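Local coordinates for protein heme oxygenase 1 (Synechocystis sp., PDB 1WE1) that probably opens the heme ring with oxygen and reducing equivalents, giving biliverdin IXalpha, carbon monoxide and free iron on the way to the chromophores of photosynthetic antennae, at residues S124-L129 with N193-M198; L46-S51 with Q94-S99; K36-K41 with G208-A213. All coordinates share one frame; numbering follows the deposited sequence.

Contact 1 of 3, residues S124-L129 with N193-M198; sequences SYTRYL and NDAFAM. With HEM (protoporphyrin IX containing Fe), chain H.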
loop_
_atom_site.group_PDB
_atom_site.type_symbol
_atom_site.label_atom_id
_atom_site.label_comp_id
_atom_site.label_asym_id
_atom_site.label_seq_id
_atom_site.Cartn_x
_atom_site.Cartn_y
_atom_site.Cartn_z
ATOM N N SER A 124 -6.931 1.762 -5.833
ATOM C CA SER A 124 -7.658 1.177 -4.714
ATOM C C SER A 124 -7.340 -0.319 -4.714
ATOM O O SER A 124 -7.084 -0.920 -3.668
ATOM C CB SER A 124 -9.166 1.387 -4.892
ATOM O OG SER A 124 -9.928 0.563 -4.015
ATOM N N TYR A 125 -7.343 -0.914 -5.902
ATOM C CA TYR A 125 -7.069 -2.329 -6.017
ATOM C C TYR A 125 -5.664 -2.621 -5.525
ATOM O O TYR A 125 -5.490 -3.389 -4.581
ATOM C CB TYR A 125 -7.229 -2.808 -7.472
ATOM C CG TYR A 125 -6.667 -4.200 -7.721
ATOM C CD1 TYR A 125 -7.282 -5.340 -7.187
ATOM C CD2 TYR A 125 -5.471 -4.368 -8.427
ATOM C CE1 TYR A 125 -6.712 -6.610 -7.346
ATOM C CE2 TYR A 125 -4.894 -5.625 -8.588
ATOM C CZ TYR A 125 -5.515 -6.734 -8.045
ATOM O OH TYR A 125 -4.915 -7.958 -8.185
ATOM N N THR A 126 -4.667 -1.999 -6.147
ATOM C CA THR A 126 -3.270 -2.233 -5.780
ATOM C C THR A 126 -2.937 -2.119 -4.291
ATOM O O THR A 126 -2.190 -2.930 -3.772
ATOM C CB THR A 126 -2.334 -1.321 -6.581
ATOM O OG1 THR A 126 -2.502 -1.596 -7.977
ATOM C CG2 THR A 126 -0.889 -1.586 -6.211
ATOM N N ARG A 127 -3.498 -1.136 -3.596
ATOM C CA ARG A 127 -3.220 -1.000 -2.167
ATOM C C ARG A 127 -4.170 -1.817 -1.283
ATOM O O ARG A 127 -3.776 -2.827 -0.696
ATOM C CB ARG A 127 -3.257 0.478 -1.744
ATOM C CG ARG A 127 -2.041 1.305 -2.196
ATOM C CD ARG A 127 -0.717 0.551 -2.002
ATOM N NE ARG A 127 -0.565 0.017 -0.648
ATOM C CZ ARG A 127 0.504 -0.644 -0.205
ATOM N NH1 ARG A 127 1.540 -0.870 -1.003
ATOM N NH2 ARG A 127 0.546 -1.074 1.050
ATOM N N TYR A 128 -5.418 -1.383 -1.193
ATOM C CA TYR A 128 -6.413 -2.074 -0.376
ATOM C C TYR A 128 -6.568 -3.586 -0.562
ATOM O O TYR A 128 -6.557 -4.318 0.425
ATOM C CB TYR A 128 -7.775 -1.410 -0.550
ATOM C CG TYR A 128 -7.766 0.052 -0.178
ATOM C CD1 TYR A 128 -7.365 0.461 1.085
ATOM C CD2 TYR A 128 -8.152 1.027 -1.090
ATOM C CE1 TYR A 128 -7.345 1.802 1.435
ATOM C CE2 TYR A 128 -8.136 2.375 -0.749
ATOM C CZ TYR A 128 -7.730 2.751 0.517
ATOM O OH TYR A 128 -7.697 4.078 0.864
ATOM N N LEU A 129 -6.710 -4.081 -1.790
ATOM C CA LEU A 129 -6.879 -5.530 -1.935
ATOM C C LEU A 129 -5.598 -6.272 -1.581
ATOM O O LEU A 129 -5.627 -7.446 -1.222
ATOM C CB LEU A 129 -7.367 -5.916 -3.348
ATOM C CG LEU A 129 -7.865 -7.373 -3.500
ATOM C CD1 LEU A 129 -8.716 -7.762 -2.296
ATOM C CD2 LEU A 129 -8.675 -7.544 -4.793
ATOM N N ASN A 193 -0.433 -1.995 -12.930
ATOM C CA ASN A 193 0.965 -2.367 -13.091
ATOM C C ASN A 193 1.848 -1.127 -12.899
ATOM O O ASN A 193 3.030 -1.234 -12.543
ATOM C CB ASN A 193 1.204 -2.990 -14.472
ATOM C CG ASN A 193 0.751 -4.437 -14.543
ATOM O OD1 ASN A 193 1.342 -5.316 -13.910
ATOM N ND2 ASN A 193 -0.308 -4.694 -15.308
ATOM N N ASP A 194 1.271 0.047 -13.133
ATOM C CA ASP A 194 2.006 1.291 -12.947
ATOM C C ASP A 194 2.195 1.512 -11.444
ATOM O O ASP A 194 3.306 1.786 -10.982
ATOM C CB ASP A 194 1.238 2.480 -13.545
ATOM C CG ASP A 194 1.570 2.724 -15.009
ATOM O OD1 ASP A 194 1.409 1.799 -15.832
ATOM O OD2 ASP A 194 1.990 3.854 -15.342
ATOM N N ALA A 195 1.101 1.389 -10.692
ATOM C CA ALA A 195 1.140 1.573 -9.249
ATOM C C ALA A 195 2.139 0.613 -8.616
ATOM O O ALA A 195 2.908 1.005 -7.747
ATOM C CB ALA A 195 -0.240 1.362 -8.650
ATOM N N PHE A 196 2.134 -0.641 -9.049
ATOM C CA PHE A 196 3.076 -1.597 -8.497
ATOM C C PHE A 196 4.493 -1.048 -8.637
ATOM O O PHE A 196 5.276 -1.075 -7.688
ATOM C CB PHE A 196 3.006 -2.941 -9.227
ATOM C CG PHE A 196 2.112 -3.943 -8.577
ATOM C CD1 PHE A 196 0.730 -3.878 -8.735
ATOM C CD2 PHE A 196 2.647 -4.976 -7.817
ATOM C CE1 PHE A 196 -0.099 -4.829 -8.147
ATOM C CE2 PHE A 196 1.822 -5.930 -7.224
ATOM C CZ PHE A 196 0.448 -5.852 -7.393
ATOM N N ALA A 197 4.818 -0.556 -9.828
ATOM C CA ALA A 197 6.145 -0.027 -10.080
ATOM C C ALA A 197 6.443 1.121 -9.122
ATOM O O ALA A 197 7.568 1.266 -8.655
ATOM C CB ALA A 197 6.257 0.440 -11.516
ATOM N N MET A 198 5.436 1.931 -8.822
ATOM C CA MET A 198 5.630 3.052 -7.917
ATOM C C MET A 198 5.906 2.617 -6.472
ATOM O O MET A 198 6.598 3.307 -5.724
ATOM C CB MET A 198 4.424 3.977 -7.982
ATOM C CG MET A 198 4.321 4.654 -9.322
ATOM S SD MET A 198 3.039 5.896 -9.415
ATOM C CE MET A 198 1.620 4.885 -9.948
HETATM C CHA HEM H . -2.144 -10.534 -3.090
HETATM C CHB HEM H . -0.642 -5.985 -3.759
HETATM C CHC HEM H . 3.724 -7.369 -2.154
HETATM C CHD HEM H . 1.683 -11.229 -0.167
HETATM C C1A HEM H . -2.113 -9.203 -3.559
HETATM C C2A HEM H . -3.145 -8.534 -4.336
HETATM C C3A HEM H . -2.698 -7.262 -4.567
HETATM C C4A HEM H . -1.413 -7.144 -3.861
HETATM C CMA HEM H . -3.352 -6.165 -5.350
HETATM C CAA HEM H . -4.483 -9.130 -4.745
HETATM C CBA HEM H . -4.436 -10.126 -5.929
HETATM C CGA HEM H . -5.697 -10.652 -6.305
HETATM O O1A HEM H . -6.242 -10.121 -7.352
HETATM O O2A HEM H . -6.277 -11.564 -5.682
HETATM C C1B HEM H . 0.718 -5.961 -3.410
HETATM C C2B HEM H . 1.613 -4.825 -3.623
HETATM C C3B HEM H . 2.827 -5.191 -3.118
HETATM C C4B HEM H . 2.684 -6.577 -2.675
HETATM C CMB HEM H . 1.199 -3.520 -4.255
HETATM C CAB HEM H . 4.088 -4.363 -2.961
HETATM C CBB HEM H . 4.720 -3.900 -4.300
HETATM C C1C HEM H . 3.549 -8.498 -1.395
HETATM C C2C HEM H . 4.552 -9.112 -0.537
HETATM C C3C HEM H . 4.035 -10.306 -0.185
HETATM C C4C HEM H . 2.637 -10.294 -0.549
HETATM C CMC HEM H . 5.877 -8.477 -0.161
HETATM C CAC HEM H . 4.775 -11.481 0.458
HETATM C CBC HEM H . 4.715 -11.394 2.010
HETATM C C1D HEM H . 0.415 -11.394 -0.777
HETATM C C2D HEM H . -0.477 -12.522 -0.522
HETATM C C3D HEM H . -1.567 -12.305 -1.303
HETATM C C4D HEM H . -1.309 -11.069 -2.083
HETATM C CMD HEM H . -0.143 -13.635 0.418
HETATM C CAD HEM H . -2.841 -13.105 -1.438
HETATM C CBD HEM H . -2.794 -14.119 -2.666
HETATM C CGD HEM H . -4.061 -14.668 -2.977
HETATM O O1D HEM H . -5.109 -13.919 -2.986
HETATM O O2D HEM H . -4.177 -15.896 -3.256
HETATM N NA HEM H . -1.064 -8.353 -3.299
HETATM N NB HEM H . 1.379 -7.018 -2.825
HETATM N NC HEM H . 2.346 -9.224 -1.355
HETATM N ND HEM H . -0.140 -10.510 -1.699
HETATM FE FE HEM H . 0.623 -8.790 -2.307
HETATM O O HOH W 1 -0.119 -8.009 -0.865
#
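Thr126 meets Ala195 and Phe196 in a buried helix-helix contact in the wall of the heme pocket. It joins helix 120-146 to helix 182-205. The touch is van der Waals packing. Thr126 OG1 merely lies against the Ala195 methyl, with Ala195 CB 3.8 Å away, while the apolar partner of the Phe196 ring is Thr126 CG2, 3.8 Å from Phe196 CD1. The methyl CG2 of Thr126 stands anti to its own backbone N, and OG1 sits beside that N (chi1 -60°). This leaves OG1 to bond Ala122 O, one turn back on the same helix, so the buried hydroxyl is satisfied.

Heme fills the space beside this junction. Its methyl CMB packs over one face of the Phe196 ring, 3.8 Å above the plane and toward the rim. Heme CMB is also 3.5 Å from Thr126 CG2, so protein and ligand share one apolar cluster. Tyr125 binds the heme at a second point. Tyr125 OH donates a hydrogen bond of 2.7 Å to heme propionate oxygen O1A, which lies at the edge of the Tyr125 ring, in its plane. The heme methyl CMA rests over one face of the Tyr125 ring. Arg10, Lys168 and Arg172 also bond the heme, and His17 is the axial ligand of the iron.

Apolar contacts at the pyrrole methyls and a polar bond at one propionate together imply that both helices help fix how the heme sits.

Contact 2 of 3, residues L46-S51 with Q94-S99; sequences LYFVYS and QEVKIS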
loop_
_atom_site.group_PDB
_atom_site.type_symbol
_atom_site.label_atom_id
_atom_site.label_comp_id
_atom_site.label_asym_id
_atom_site.label_seq_id
_atom_site.Cartn_x
_atom_site.Cartn_y
_atom_site.Cartn_z
ATOM N N LEU A 46 3.711 5.857 2.547
ATOM C CA LEU A 46 2.359 5.338 2.395
ATOM C C LEU A 46 1.366 6.278 3.061
ATOM O O LEU A 46 0.257 6.471 2.578
ATOM C CB LEU A 46 2.244 3.940 2.999
ATOM C CG LEU A 46 3.151 2.934 2.298
ATOM C CD1 LEU A 46 2.938 1.546 2.873
ATOM C CD2 LEU A 46 2.840 2.946 0.815
ATOM N N TYR A 47 1.777 6.877 4.171
ATOM C CA TYR A 47 0.919 7.811 4.874
ATOM C C TYR A 47 0.410 8.894 3.910
ATOM O O TYR A 47 -0.775 9.211 3.904
ATOM C CB TYR A 47 1.695 8.455 6.027
ATOM C CG TYR A 47 0.987 9.630 6.644
ATOM C CD1 TYR A 47 -0.184 9.460 7.373
ATOM C CD2 TYR A 47 1.460 10.923 6.454
ATOM C CE1 TYR A 47 -0.866 10.554 7.892
ATOM C CE2 TYR A 47 0.782 12.022 6.969
ATOM C CZ TYR A 47 -0.375 11.834 7.682
ATOM O OH TYR A 47 -1.053 12.933 8.178
ATOM N N PHE A 48 1.300 9.456 3.092
ATOM C CA PHE A 48 0.898 10.501 2.147
ATOM C C PHE A 48 0.097 9.952 0.969
ATOM O O PHE A 48 -0.846 10.585 0.500
ATOM C CB PHE A 48 2.124 11.255 1.621
ATOM C CG PHE A 48 2.904 11.957 2.699
ATOM C CD1 PHE A 48 4.084 11.410 3.196
ATOM C CD2 PHE A 48 2.431 13.149 3.252
ATOM C CE1 PHE A 48 4.780 12.036 4.227
ATOM C CE2 PHE A 48 3.120 13.786 4.288
ATOM C CZ PHE A 48 4.299 13.227 4.779
ATOM N N VAL A 49 0.469 8.770 0.498
ATOM C CA VAL A 49 -0.238 8.182 -0.621
ATOM C C VAL A 49 -1.671 7.867 -0.242
ATOM O O VAL A 49 -2.594 8.191 -0.982
ATOM C CB VAL A 49 0.443 6.900 -1.097
ATOM C CG1 VAL A 49 -0.368 6.291 -2.253
ATOM C CG2 VAL A 49 1.883 7.208 -1.533
ATOM N N TYR A 50 -1.871 7.230 0.910
ATOM C CA TYR A 50 -3.228 6.905 1.342
ATOM C C TYR A 50 -4.019 8.158 1.623
ATOM O O TYR A 50 -5.209 8.206 1.355
ATOM C CB TYR A 50 -3.215 6.015 2.578
ATOM C CG TYR A 50 -2.959 4.568 2.255
ATOM C CD1 TYR A 50 -4.016 3.698 1.940
ATOM C CD2 TYR A 50 -1.661 4.058 2.251
ATOM C CE1 TYR A 50 -3.772 2.349 1.635
ATOM C CE2 TYR A 50 -1.411 2.713 1.950
ATOM C CZ TYR A 50 -2.464 1.871 1.649
ATOM O OH TYR A 50 -2.202 0.550 1.391
ATOM N N SER A 51 -3.367 9.186 2.155
ATOM C CA SER A 51 -4.082 10.425 2.428
ATOM C C SER A 51 -4.669 10.931 1.120
ATOM O O SER A 51 -5.869 11.192 1.037
ATOM C CB SER A 51 -3.154 11.486 3.022
ATOM O OG SER A 51 -2.758 11.126 4.332
ATOM N N GLN A 94 6.076 16.713 12.754
ATOM C CA GLN A 94 7.262 17.490 12.413
ATOM C C GLN A 94 8.447 16.685 11.897
ATOM O O GLN A 94 9.335 17.241 11.264
ATOM C CB GLN A 94 7.713 18.310 13.627
ATOM C CG GLN A 94 6.584 18.846 14.515
ATOM C CD GLN A 94 7.100 19.689 15.687
ATOM O OE1 GLN A 94 6.402 19.876 16.686
ATOM N NE2 GLN A 94 8.321 20.208 15.557
ATOM N N GLU A 95 8.471 15.383 12.160
ATOM C CA GLU A 95 9.584 14.544 11.714
ATOM C C GLU A 95 9.328 13.755 10.431
ATOM O O GLU A 95 10.268 13.408 9.706
ATOM C CB GLU A 95 9.977 13.557 12.816
ATOM C CG GLU A 95 11.212 13.950 13.608
ATOM C CD GLU A 95 11.020 15.230 14.396
ATOM O OE1 GLU A 95 10.133 15.261 15.279
ATOM O OE2 GLU A 95 11.755 16.208 14.135
ATOM N N VAL A 96 8.060 13.459 10.161
ATOM C CA VAL A 96 7.713 12.681 8.986
ATOM C C VAL A 96 7.968 13.449 7.701
ATOM O O VAL A 96 7.709 14.648 7.624
ATOM C CB VAL A 96 6.226 12.216 9.028
ATOM C CG1 VAL A 96 5.283 13.387 8.731
ATOM C CG2 VAL A 96 6.019 11.067 8.042
ATOM N N LYS A 97 8.500 12.756 6.701
ATOM C CA LYS A 97 8.774 13.380 5.415
ATOM C C LYS A 97 8.418 12.422 4.270
ATOM O O LYS A 97 8.223 11.216 4.470
ATOM C CB LYS A 97 10.248 13.793 5.311
ATOM C CG LYS A 97 11.171 12.668 4.901
ATOM C CD LYS A 97 11.287 11.612 5.984
ATOM C CE LYS A 97 11.704 10.251 5.411
ATOM N NZ LYS A 97 12.998 10.272 4.664
ATOM N N ILE A 98 8.333 12.962 3.066
ATOM C CA ILE A 98 7.997 12.154 1.910
ATOM C C ILE A 98 9.195 12.132 0.966
ATOM O O ILE A 98 9.847 13.151 0.779
ATOM C CB ILE A 98 6.724 12.740 1.206
ATOM C CG1 ILE A 98 6.250 11.807 0.093
ATOM C CG2 ILE A 98 7.016 14.140 0.657
ATOM C CD1 ILE A 98 4.962 12.289 -0.551
ATOM N N SER A 99 9.504 10.972 0.395
ATOM C CA SER A 99 10.625 10.866 -0.539
ATOM C C SER A 99 10.186 11.235 -1.968
ATOM O O SER A 99 8.991 11.402 -2.241
ATOM C CB SER A 99 11.170 9.445 -0.548
ATOM O OG SER A 99 10.290 8.607 -1.264
#
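Phe48 of helix 36-59 packs against Val96, Lys97 and Ile98, in the loop that leads from helix 92-95 to helix 100-115. The apolar contacts come first. Ile98 crosses the ring at a slant, with Ile98 CB 3.6 Å from Phe48 CD1. Ile98 CG1 is anti to the backbone N (chi1 -173°), and the extended chain carries Ile98 CD1 to 3.7 Å from Phe48 CB. Val96 and Phe48 point at each other from opposite directions, with Val96 CG1 4.1 Å from Phe48 CZ. Val106 of helix 100-115 touches both Phe48 and Ile98.

One contact involves a polar atom. The carbonyl oxygen Lys97 O lies near the ring plane, at the edge, 3.5 Å from Phe48 CE1.

Within helix 36-59, CD2 of Tyr47 sits over the centre of the Phe48 ring, 3.8 Å above its plane. Ser51 OG donates to Tyr47 O at 2.8 Å. The backbone N of Ser51 reaches the same oxygen from the opposite face of the carbonyl plane.

At the end of the loop, Ser99 is the N-cap of helix 100-115, and its OG bonds Gly102 N. This is a helix-to-loop contact near the surface of the all-helical heme oxygenase fold, away from the heme.

Contact 3 of 3, residues K36-K41 with G208-A213; sequences KNSYRK and GNLIKA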
loop_
_atom_site.group_PDB
_atom_site.type_symbol
_atom_site.label_atom_id
_atom_site.label_comp_id
_atom_site.label_asym_id
_atom_site.label_seq_id
_atom_site.Cartn_x
_atom_site.Cartn_y
_atom_site.Cartn_z
ATOM N N LYS A 36 13.639 -0.724 11.980
ATOM C CA LYS A 36 12.887 0.475 12.309
ATOM C C LYS A 36 13.164 1.759 11.508
ATOM O O LYS A 36 12.233 2.428 11.084
ATOM C CB LYS A 36 13.049 0.754 13.808
ATOM C CG LYS A 36 12.528 2.112 14.254
ATOM C CD LYS A 36 12.853 2.394 15.724
ATOM C CE LYS A 36 12.482 3.828 16.122
ATOM N NZ LYS A 36 11.033 4.147 15.945
ATOM N N ASN A 37 14.420 2.112 11.273
ATOM C CA ASN A 37 14.673 3.364 10.563
ATOM C C ASN A 37 14.305 3.441 9.091
ATOM O O ASN A 37 13.760 4.450 8.650
ATOM C CB ASN A 37 16.120 3.802 10.767
ATOM C CG ASN A 37 16.426 4.068 12.217
ATOM O OD1 ASN A 37 15.723 4.838 12.880
ATOM N ND2 ASN A 37 17.467 3.424 12.728
ATOM N N SER A 38 14.596 2.404 8.319
ATOM C CA SER A 38 14.238 2.452 6.915
ATOM C C SER A 38 12.726 2.196 6.765
ATOM O O SER A 38 12.040 2.931 6.057
ATOM C CB SER A 38 15.067 1.437 6.115
ATOM O OG SER A 38 15.000 0.142 6.677
ATOM N N TYR A 39 12.209 1.191 7.468
ATOM C CA TYR A 39 10.786 0.850 7.408
ATOM C C TYR A 39 9.917 2.009 7.871
ATOM O O TYR A 39 8.764 2.135 7.495
ATOM C CB TYR A 39 10.518 -0.389 8.271
ATOM C CG TYR A 39 9.054 -0.742 8.453
ATOM C CD1 TYR A 39 8.292 -0.151 9.462
ATOM C CD2 TYR A 39 8.424 -1.658 7.602
ATOM C CE1 TYR A 39 6.938 -0.460 9.617
ATOM C CE2 TYR A 39 7.073 -1.973 7.748
ATOM C CZ TYR A 39 6.338 -1.373 8.753
ATOM O OH TYR A 39 5.009 -1.679 8.891
ATOM N N ARG A 40 10.491 2.859 8.699
ATOM C CA ARG A 40 9.802 4.018 9.244
ATOM C C ARG A 40 9.536 5.032 8.122
ATOM O O ARG A 40 8.528 5.742 8.121
ATOM C CB ARG A 40 10.703 4.632 10.330
ATOM C CG ARG A 40 10.064 5.692 11.179
ATOM C CD ARG A 40 10.901 6.018 12.403
ATOM N NE ARG A 40 12.149 6.709 12.109
ATOM C CZ ARG A 40 12.755 7.513 12.984
ATOM N NH1 ARG A 40 12.212 7.709 14.180
ATOM N NH2 ARG A 40 13.896 8.120 12.678
ATOM N N LYS A 41 10.458 5.093 7.165
ATOM C CA LYS A 41 10.335 6.014 6.051
ATOM C C LYS A 41 9.291 5.528 5.053
ATOM O O LYS A 41 8.641 6.329 4.371
ATOM C CB LYS A 41 11.699 6.202 5.381
ATOM C CG LYS A 41 12.742 6.799 6.328
ATOM C CD LYS A 41 13.979 7.347 5.610
ATOM C CE LYS A 41 14.846 8.149 6.589
ATOM N NZ LYS A 41 15.864 9.038 5.945
ATOM N N GLY A 208 19.809 1.474 0.187
ATOM C CA GLY A 208 20.990 2.032 0.823
ATOM C C GLY A 208 20.876 2.188 2.336
ATOM O O GLY A 208 21.836 1.916 3.063
ATOM N N ASN A 209 19.715 2.622 2.823
ATOM C CA ASN A 209 19.520 2.792 4.262
ATOM C C ASN A 209 19.573 1.447 4.997
ATOM O O ASN A 209 20.029 1.362 6.141
ATOM C CB ASN A 209 18.173 3.457 4.563
ATOM C CG ASN A 209 17.976 4.765 3.817
ATOM O OD1 ASN A 209 17.392 5.710 4.352
ATOM N ND2 ASN A 209 18.441 4.820 2.569
ATOM N N LEU A 210 19.098 0.400 4.334
ATOM C CA LEU A 210 19.072 -0.934 4.914
ATOM C C LEU A 210 20.475 -1.549 4.951
ATOM O O LEU A 210 20.832 -2.251 5.903
ATOM C CB LEU A 210 18.122 -1.827 4.105
ATOM C CG LEU A 210 17.849 -3.229 4.653
ATOM C CD1 LEU A 210 17.256 -3.113 6.052
ATOM C CD2 LEU A 210 16.893 -3.974 3.712
ATOM N N ILE A 211 21.264 -1.289 3.909
ATOM C CA ILE A 211 22.620 -1.810 3.841
ATOM C C ILE A 211 23.388 -1.335 5.076
ATOM O O ILE A 211 23.872 -2.156 5.858
ATOM C CB ILE A 211 23.351 -1.329 2.572
ATOM C CG1 ILE A 211 22.589 -1.787 1.323
ATOM C CG2 ILE A 211 24.773 -1.889 2.539
ATOM C CD1 ILE A 211 22.608 -3.269 1.113
ATOM N N LYS A 212 23.487 -0.020 5.269
ATOM C CA LYS A 212 24.194 0.496 6.432
ATOM C C LYS A 212 23.765 -0.242 7.688
ATOM O O LYS A 212 24.591 -0.875 8.349
ATOM C CB LYS A 212 23.939 1.987 6.620
ATOM C CG LYS A 212 24.782 2.872 5.730
ATOM C CD LYS A 212 24.782 4.313 6.236
ATOM C CE LYS A 212 25.510 4.434 7.574
ATOM N NZ LYS A 212 25.622 5.854 8.040
ATOM N N ALA A 213 22.470 -0.157 8.000
ATOM C CA ALA A 213 21.879 -0.813 9.170
ATOM C C ALA A 213 22.328 -2.267 9.323
ATOM O O ALA A 213 22.590 -2.736 10.435
ATOM C CB ALA A 213 20.350 -0.751 9.085
#
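The first torsions of Ser38 and Asn209, which touch across the contact, send their polar ends in different directions. Ser38 OG lies between its backbone N and carbonyl carbon (chi1 52°), where it bonds Glu35 OE1. Asn209 has CG beside its backbone N (chi1 -54°), which takes the amide toward Lys41. Ser38 CB and Asn209 CB are 4.0 Å apart.

The Lys41 chain is extended beyond CG and crosses the Asn209 side chain at about a right angle. Lys41 CD and Lys41 NZ both lie 4.0 Å from Asn209 OD1, so the amide oxygen rests against the end of the lysine without a close polar bond. The amino group of Lys97 also lies close to that of Lys41, and the two like charges probably disfavour each other. On the other flank, Leu210 CD1 comes to 4.0 Å from Ser38 OG.

The interface is small. The two segments bury 143 Å² in all, and their nearest side-chain atoms are no closer than 4.0 Å. The backbones come closest at Ser38 and Asn209, whose CA atoms are 5.9 Å apart.

The short helix axes pass at 9.1 Å and run nearly antiparallel, at 166°. Segment 36-41 lies in helix 36-59, and segment 208-213 lies near the start of helix 207-222. Phe25 of helix 24-30 touches both Ser38 and Leu210, so a third helix packs against this pair.

Helix 36-59 is shared by contacts 2 and 3, whose centres are 16 Å apart. They touch where Lys97 NZ comes 3.2 Å from Lys41 CD. Contacts 1 and 2 lie about 17 Å apart, centre to centre. They meet through a probable hydrogen bond of 2.7 Å between Arg127 NE and Tyr50 OH. Contacts 1 and 3 do not touch, but helices 182-205 and 207-222 follow each other in the chain. Contact 2 closes before contact 1 opens, and contact 3 encloses both. Helix 36-59 thus connects the heme-lining helix 120-146 with the loop of contact 2 and with the last modelled helix, 207-222, of this all-helical protein.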